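Local atomic coordinates of D-alanine--D-alanine ligase (Coxiella burnetii, PDB entry 3TQT), a protein that joins two D-alanine molecules at the expense of ATP to make D-alanyl-D-alanine, probably for cell wall peptidoglycan. Residues G48-I53 with K85-L90; P56-A61 with D65-E70. All coordinates share one frame; numbering follows the deposited sequence.

Contact 1 of 2, residues G48-I53 with K85-L90; sequences GRWYLI and KPWQSL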
loop_
_atom_site.group_PDB
_atom_site.type_symbol
_atom_site.label_atom_id
_atom_site.label_comp_id
_atom_site.label_asym_id
_atom_site.label_seq_id
_atom_site.Cartn_x
_atom_site.Cartn_y
_atom_site.Cartn_z
ATOM N N GLY A 48 -9.421 -12.823 -13.263
ATOM C CA GLY A 48 -8.543 -11.674 -13.373
ATOM C C GLY A 48 -8.284 -11.192 -14.785
ATOM O O GLY A 48 -7.338 -10.446 -15.021
ATOM N N ARG A 49 -9.111 -11.619 -15.729
ATOM C CA ARG A 49 -9.020 -11.109 -17.094
ATOM C C ARG A 49 -9.739 -9.770 -17.215
ATOM O O ARG A 49 -10.803 -9.578 -16.629
ATOM C CB ARG A 49 -9.619 -12.107 -18.082
ATOM C CG ARG A 49 -8.747 -13.326 -18.307
ATOM C CD ARG A 49 -9.436 -14.350 -19.202
ATOM N NE ARG A 49 -10.557 -14.976 -18.512
ATOM C CZ ARG A 49 -11.171 -16.076 -18.927
ATOM N NH1 ARG A 49 -10.774 -16.683 -20.038
ATOM N NH2 ARG A 49 -12.181 -16.569 -18.223
ATOM N N TRP A 50 -9.156 -8.852 -17.980
ATOM C CA TRP A 50 -9.728 -7.520 -18.139
ATOM C C TRP A 50 -10.434 -7.348 -19.469
ATOM O O TRP A 50 -9.942 -7.777 -20.514
ATOM C CB TRP A 50 -8.642 -6.447 -18.051
ATOM C CG TRP A 50 -8.053 -6.256 -16.703
ATOM C CD1 TRP A 50 -7.780 -7.213 -15.780
ATOM C CD2 TRP A 50 -7.658 -5.004 -16.120
ATOM N NE1 TRP A 50 -7.228 -6.640 -14.657
ATOM C CE2 TRP A 50 -7.147 -5.288 -14.840
ATOM C CE3 TRP A 50 -7.689 -3.678 -16.562
ATOM C CZ2 TRP A 50 -6.674 -4.284 -13.983
ATOM C CZ3 TRP A 50 -7.214 -2.685 -15.718
ATOM C CH2 TRP A 50 -6.715 -2.994 -14.441
ATOM N N TYR A 51 -11.577 -6.678 -19.422
ATOM C CA TYR A 51 -12.349 -6.402 -20.612
ATOM C C TYR A 51 -12.762 -4.945 -20.582
ATOM O O TYR A 51 -13.012 -4.385 -19.524
ATOM C CB TYR A 51 -13.587 -7.284 -20.676
ATOM C CG TYR A 51 -13.312 -8.776 -20.615
ATOM C CD1 TYR A 51 -13.126 -9.516 -21.776
ATOM C CD2 TYR A 51 -13.247 -9.443 -19.398
ATOM C CE1 TYR A 51 -12.884 -10.871 -21.732
ATOM C CE2 TYR A 51 -13.012 -10.811 -19.346
ATOM C CZ TYR A 51 -12.832 -11.515 -20.517
ATOM O OH TYR A 51 -12.583 -12.865 -20.479
ATOM N N LEU A 52 -12.823 -4.323 -21.750
ATOM C CA LEU A 52 -13.305 -2.961 -21.813
ATOM C C LEU A 52 -14.653 -2.888 -22.504
ATOM O O LEU A 52 -14.841 -3.451 -23.579
ATOM C CB LEU A 52 -12.304 -2.072 -22.543
ATOM C CG LEU A 52 -12.610 -0.577 -22.545
ATOM C CD1 LEU A 52 -11.286 0.202 -22.528
ATOM C CD2 LEU A 52 -13.440 -0.188 -23.739
ATOM N N ILE A 53 -15.582 -2.176 -21.881
ATOM C CA ILE A 53 -16.892 -1.917 -22.465
ATOM C C ILE A 53 -16.987 -0.424 -22.754
ATOM O O ILE A 53 -16.978 0.386 -21.835
ATOM C CB ILE A 53 -17.992 -2.328 -21.470
ATOM C CG1 ILE A 53 -17.866 -3.815 -21.146
ATOM C CG2 ILE A 53 -19.371 -1.996 -22.006
ATOM C CD1 ILE A 53 -18.472 -4.216 -19.796
ATOM N N LYS A 85 -3.463 6.800 -23.219
ATOM C CA LYS A 85 -4.270 5.660 -23.637
ATOM C C LYS A 85 -3.714 4.379 -23.028
ATOM O O LYS A 85 -2.978 3.642 -23.673
ATOM C CB LYS A 85 -4.291 5.547 -25.159
ATOM C CG LYS A 85 -4.821 6.783 -25.869
ATOM C CD LYS A 85 -5.198 6.451 -27.309
ATOM C CE LYS A 85 -5.723 7.671 -28.049
ATOM N NZ LYS A 85 -4.961 7.924 -29.305
ATOM N N PRO A 86 -4.079 4.113 -21.772
ATOM C CA PRO A 86 -3.498 3.014 -21.001
ATOM C C PRO A 86 -4.051 1.642 -21.367
ATOM O O PRO A 86 -3.392 0.650 -21.064
ATOM C CB PRO A 86 -3.888 3.366 -19.569
ATOM C CG PRO A 86 -5.166 4.118 -19.710
ATOM C CD PRO A 86 -5.018 4.916 -20.971
ATOM N N TRP A 87 -5.229 1.586 -21.989
ATOM C CA TRP A 87 -5.876 0.314 -22.284
ATOM C C TRP A 87 -5.627 -0.059 -23.724
ATOM O O TRP A 87 -5.791 0.771 -24.628
ATOM C CB TRP A 87 -7.387 0.401 -22.075
ATOM C CG TRP A 87 -7.815 1.132 -20.855
ATOM C CD1 TRP A 87 -8.794 2.079 -20.774
ATOM C CD2 TRP A 87 -7.287 0.980 -19.529
ATOM N NE1 TRP A 87 -8.921 2.516 -19.468
ATOM C CE2 TRP A 87 -8.001 1.863 -18.691
ATOM C CE3 TRP A 87 -6.276 0.191 -18.970
ATOM C CZ2 TRP A 87 -7.736 1.978 -17.332
ATOM C CZ3 TRP A 87 -6.029 0.291 -17.609
ATOM C CH2 TRP A 87 -6.751 1.181 -16.808
ATOM N N GLN A 88 -5.253 -1.309 -23.948
ATOM C CA GLN A 88 -4.930 -1.750 -25.299
ATOM C C GLN A 88 -5.694 -3.007 -25.621
ATOM O O GLN A 88 -5.629 -3.972 -24.878
ATOM C CB GLN A 88 -3.436 -2.028 -25.428
ATOM C CG GLN A 88 -3.015 -2.458 -26.821
ATOM C CD GLN A 88 -1.515 -2.511 -26.967
ATOM O OE1 GLN A 88 -0.802 -1.621 -26.497
ATOM N NE2 GLN A 88 -1.020 -3.562 -27.606
ATOM N N SER A 89 -6.411 -3.001 -26.736
ATOM C CA SER A 89 -7.204 -4.161 -27.122
ATOM C C SER A 89 -6.297 -5.331 -27.492
ATOM O O SER A 89 -5.210 -5.131 -28.029
ATOM C CB SER A 89 -8.117 -3.809 -28.297
ATOM O OG SER A 89 -7.366 -3.290 -29.379
ATOM N N LEU A 90 -6.751 -6.549 -27.207
ATOM C CA LEU A 90 -5.960 -7.754 -27.465
ATOM C C LEU A 90 -6.166 -8.356 -28.862
ATOM O O LEU A 90 -7.258 -8.302 -29.426
ATOM C CB LEU A 90 -6.227 -8.806 -26.386
ATOM C CG LEU A 90 -5.550 -8.490 -25.054
ATOM C CD1 LEU A 90 -5.856 -9.557 -24.022
ATOM C CD2 LEU A 90 -4.051 -8.372 -25.263
#
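Trp87 meets strand 50-53 at both ends of its indole. At the six-membered end, its CZ3 approaches CZ3 of Trp50 to 3.7 Å; the two benzo rings are inclined at 52° with centroids 5.8 Å apart. At the pyrrole end, Leu52 crosses the indole at about a right angle and brings CD1 to 3.6 Å from Trp87 CD1. Leu52 gains this reach because its CG lies anti to the backbone N (chi1 -173°), which sends the methyl across to the neighbouring side chain.

The second shell fixes the indole. Pro86 CG sits 3.7 Å above the plane of the Trp87 ring, over its centre, while NE1 is hydrogen-bonded to Ser8 OG. Strand 74-78 runs between strands 50-53 and 87-89 in the mixed sheet of the N-terminal domain, so the contact spans an intervening strand, whose Ile76 touches Trp50 and Leu52. Trp50 also stacks on Phe80 of the second subunit, which ties this buried cluster to the dimer interface. Across the two segments the chemistry is entirely apolar: shape and burial join them, and the one polar atom of the Trp87 side chain is satisfied by Ser8.

Contact 2 of 2, residues P56-A61 with D65-E70; sequences PEMFLA and DHLVKE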
loop_
_atom_site.group_PDB
_atom_site.type_symbol
_atom_site.label_atom_id
_atom_site.label_comp_id
_atom_site.label_asym_id
_atom_site.label_seq_id
_atom_site.Cartn_x
_atom_site.Cartn_y
_atom_site.Cartn_z
ATOM N N PRO A 56 -21.392 2.540 -22.401
ATOM C CA PRO A 56 -21.888 2.486 -21.025
ATOM C C PRO A 56 -23.324 2.002 -20.976
ATOM O O PRO A 56 -23.684 1.277 -20.055
ATOM C CB PRO A 56 -21.788 3.941 -20.553
ATOM C CG PRO A 56 -21.637 4.760 -21.816
ATOM C CD PRO A 56 -20.933 3.886 -22.781
ATOM N N GLU A 57 -24.133 2.393 -21.958
ATOM C CA GLU A 57 -25.525 1.972 -21.985
ATOM C C GLU A 57 -25.643 0.443 -21.960
ATOM O O GLU A 57 -26.561 -0.099 -21.359
ATOM C CB GLU A 57 -26.255 2.549 -23.202
ATOM C CG GLU A 57 -25.738 2.038 -24.549
ATOM C CD GLU A 57 -24.585 2.862 -25.119
ATOM O OE1 GLU A 57 -23.948 3.632 -24.362
ATOM O OE2 GLU A 57 -24.319 2.743 -26.339
ATOM N N MET A 58 -24.714 -0.243 -22.616
ATOM C CA MET A 58 -24.744 -1.698 -22.662
ATOM C C MET A 58 -24.404 -2.262 -21.290
ATOM O O MET A 58 -24.964 -3.283 -20.870
ATOM C CB MET A 58 -23.743 -2.229 -23.683
ATOM C CG MET A 58 -24.120 -1.930 -25.116
ATOM S SD MET A 58 -22.983 -2.721 -26.257
ATOM C CE MET A 58 -23.621 -4.389 -26.169
ATOM N N PHE A 59 -23.489 -1.589 -20.597
ATOM C CA PHE A 59 -23.105 -1.996 -19.247
ATOM C C PHE A 59 -24.283 -1.851 -18.299
ATOM O O PHE A 59 -24.476 -2.673 -17.419
ATOM C CB PHE A 59 -21.908 -1.184 -18.725
ATOM C CG PHE A 59 -21.508 -1.550 -17.323
ATOM C CD1 PHE A 59 -21.012 -2.815 -17.041
ATOM C CD2 PHE A 59 -21.637 -0.641 -16.288
ATOM C CE1 PHE A 59 -20.660 -3.166 -15.741
ATOM C CE2 PHE A 59 -21.275 -0.983 -14.993
ATOM C CZ PHE A 59 -20.795 -2.252 -14.722
ATOM N N LEU A 60 -25.077 -0.801 -18.477
ATOM C CA LEU A 60 -26.256 -0.621 -17.633
ATOM C C LEU A 60 -27.335 -1.651 -17.952
ATOM O O LEU A 60 -28.082 -2.070 -17.075
ATOM C CB LEU A 60 -26.826 0.788 -17.793
ATOM C CG LEU A 60 -25.854 1.902 -17.406
ATOM C CD1 LEU A 60 -26.486 3.259 -17.639
ATOM C CD2 LEU A 60 -25.417 1.746 -15.955
ATOM N N ALA A 61 -27.403 -2.060 -19.213
ATOM C CA ALA A 61 -28.484 -2.923 -19.683
ATOM C C ALA A 61 -28.238 -4.414 -19.467
ATOM O O ALA A 61 -29.176 -5.210 -19.468
ATOM C CB ALA A 61 -28.763 -2.647 -21.161
ATOM N N ASP A 65 -20.801 -10.207 -17.571
ATOM C CA ASP A 65 -20.588 -11.573 -18.047
ATOM C C ASP A 65 -21.272 -11.792 -19.406
ATOM O O ASP A 65 -20.731 -12.435 -20.304
ATOM C CB ASP A 65 -21.094 -12.587 -17.026
ATOM C CG ASP A 65 -20.808 -14.014 -17.438
ATOM O OD1 ASP A 65 -19.654 -14.458 -17.258
ATOM O OD2 ASP A 65 -21.732 -14.692 -17.944
ATOM N N HIS A 66 -22.470 -11.249 -19.545
ATOM C CA HIS A 66 -23.208 -11.333 -20.801
ATOM C C HIS A 66 -22.434 -10.642 -21.924
ATOM O O HIS A 66 -22.308 -11.169 -23.037
ATOM C CB HIS A 66 -24.573 -10.682 -20.627
ATOM C CG HIS A 66 -25.426 -10.720 -21.852
ATOM N ND1 HIS A 66 -26.127 -11.847 -22.239
ATOM C CD2 HIS A 66 -25.712 -9.767 -22.771
ATOM C CE1 HIS A 66 -26.801 -11.584 -23.341
ATOM N NE2 HIS A 66 -26.568 -10.328 -23.686
ATOM N N LEU A 67 -21.900 -9.464 -21.616
ATOM C CA LEU A 67 -21.202 -8.659 -22.605
ATOM C C LEU A 67 -19.928 -9.348 -23.064
ATOM O O LEU A 67 -19.533 -9.255 -24.232
ATOM C CB LEU A 67 -20.889 -7.285 -22.029
ATOM C CG LEU A 67 -22.143 -6.537 -21.588
ATOM C CD1 LEU A 67 -21.749 -5.265 -20.864
ATOM C CD2 LEU A 67 -23.034 -6.253 -22.787
ATOM N N VAL A 68 -19.293 -10.044 -22.135
ATOM C CA VAL A 68 -18.128 -10.845 -22.451
ATOM C C VAL A 68 -18.522 -11.934 -23.448
ATOM O O VAL A 68 -17.898 -12.099 -24.497
ATOM C CB VAL A 68 -17.566 -11.501 -21.178
ATOM C CG1 VAL A 68 -16.515 -12.530 -21.542
ATOM C CG2 VAL A 68 -16.997 -10.442 -20.254
ATOM N N LYS A 69 -19.573 -12.668 -23.114
ATOM C CA LYS A 69 -20.006 -13.789 -23.945
ATOM C C LYS A 69 -20.478 -13.337 -25.321
ATOM O O LYS A 69 -20.184 -13.982 -26.326
ATOM C CB LYS A 69 -21.092 -14.601 -23.238
ATOM C CG LYS A 69 -20.543 -15.553 -22.184
ATOM C CD LYS A 69 -21.557 -16.622 -21.795
ATOM C CE LYS A 69 -22.728 -16.038 -21.019
ATOM N NZ LYS A 69 -23.675 -17.099 -20.575
ATOM N N GLU A 70 -21.211 -12.229 -25.361
ATOM C CA GLU A 70 -21.666 -11.657 -26.630
ATOM C C GLU A 70 -20.491 -11.195 -27.473
ATOM O O GLU A 70 -20.551 -11.210 -28.703
ATOM C CB GLU A 70 -22.624 -10.486 -26.390
ATOM C CG GLU A 70 -23.982 -10.902 -25.883
ATOM C CD GLU A 70 -24.699 -11.808 -26.866
ATOM O OE1 GLU A 70 -24.816 -11.430 -28.050
ATOM O OE2 GLU A 70 -25.134 -12.904 -26.459
#
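Leu67 reaches from helix 64-70 toward helix 56-61, setting CD1 against the backbone of Met58 and Phe59, and CD2 against both the terminal methyl and the carbonyl oxygen of Met58. CD1 is directed at the main chain, 3.8 Å from Met58 O and 3.9 Å from Phe59 CA. CD2 lies 3.9 Å from Met58 CE and 4.0 Å from Met58 O, so both branches of the leucine gather round one carbonyl oxygen. The two side chains cross at a slant, and the bend of the methionine at its last torsion (chi3 78°) turns the terminal methyl toward the leucine; the sulfur itself is not the atom that makes the closest approach. Phe59 takes part mainly through its backbone, because its CB points away from the second helix.

The pair consists of two short helices joined by a brief loop, linking strands 50-53 and 74-78, neighbours in the sheet of the N-terminal domain, which belongs to the Rossmann-like clan. Only three residues separate the two segments, and one of them, His62, touches Leu67 and has its ND1 in a weak hydrogen bond with Met58 O, which also accepts a weak one from Ala61 N.

On the side facing the sheet, Ile53 of strand 50-53 touches both Leu67 and Phe59, and the Phe59 side chain also packs on Ala25 and Val41. Lys26 makes a cation-pi contact with the Phe59 ring and donates a hydrogen bond from NZ to Phe59 O, gripping this residue at ring and carbonyl.

Contacts 1 and 2 lie about 15 Å apart, centre to centre, within the N-terminal domain, and both are away from the predicted ATP and metal sites. Strand 50-53 leads directly into helix 56-61; helix 64-70 and strand 74-78 follow, and strand 87-89 comes last, so both helices of contact 2 fall between the two segments of contact 1. The strand bridges the two: Ile53 CD1 approaches Leu67 CD1 to 3.6 Å and Phe59 CD1 to 4.0 Å, while Trp50 and Leu52 serve contact 1. Alternating residues of one strand thus support separate apolar clusters, one against the helical pair and the other continuing toward the second subunit.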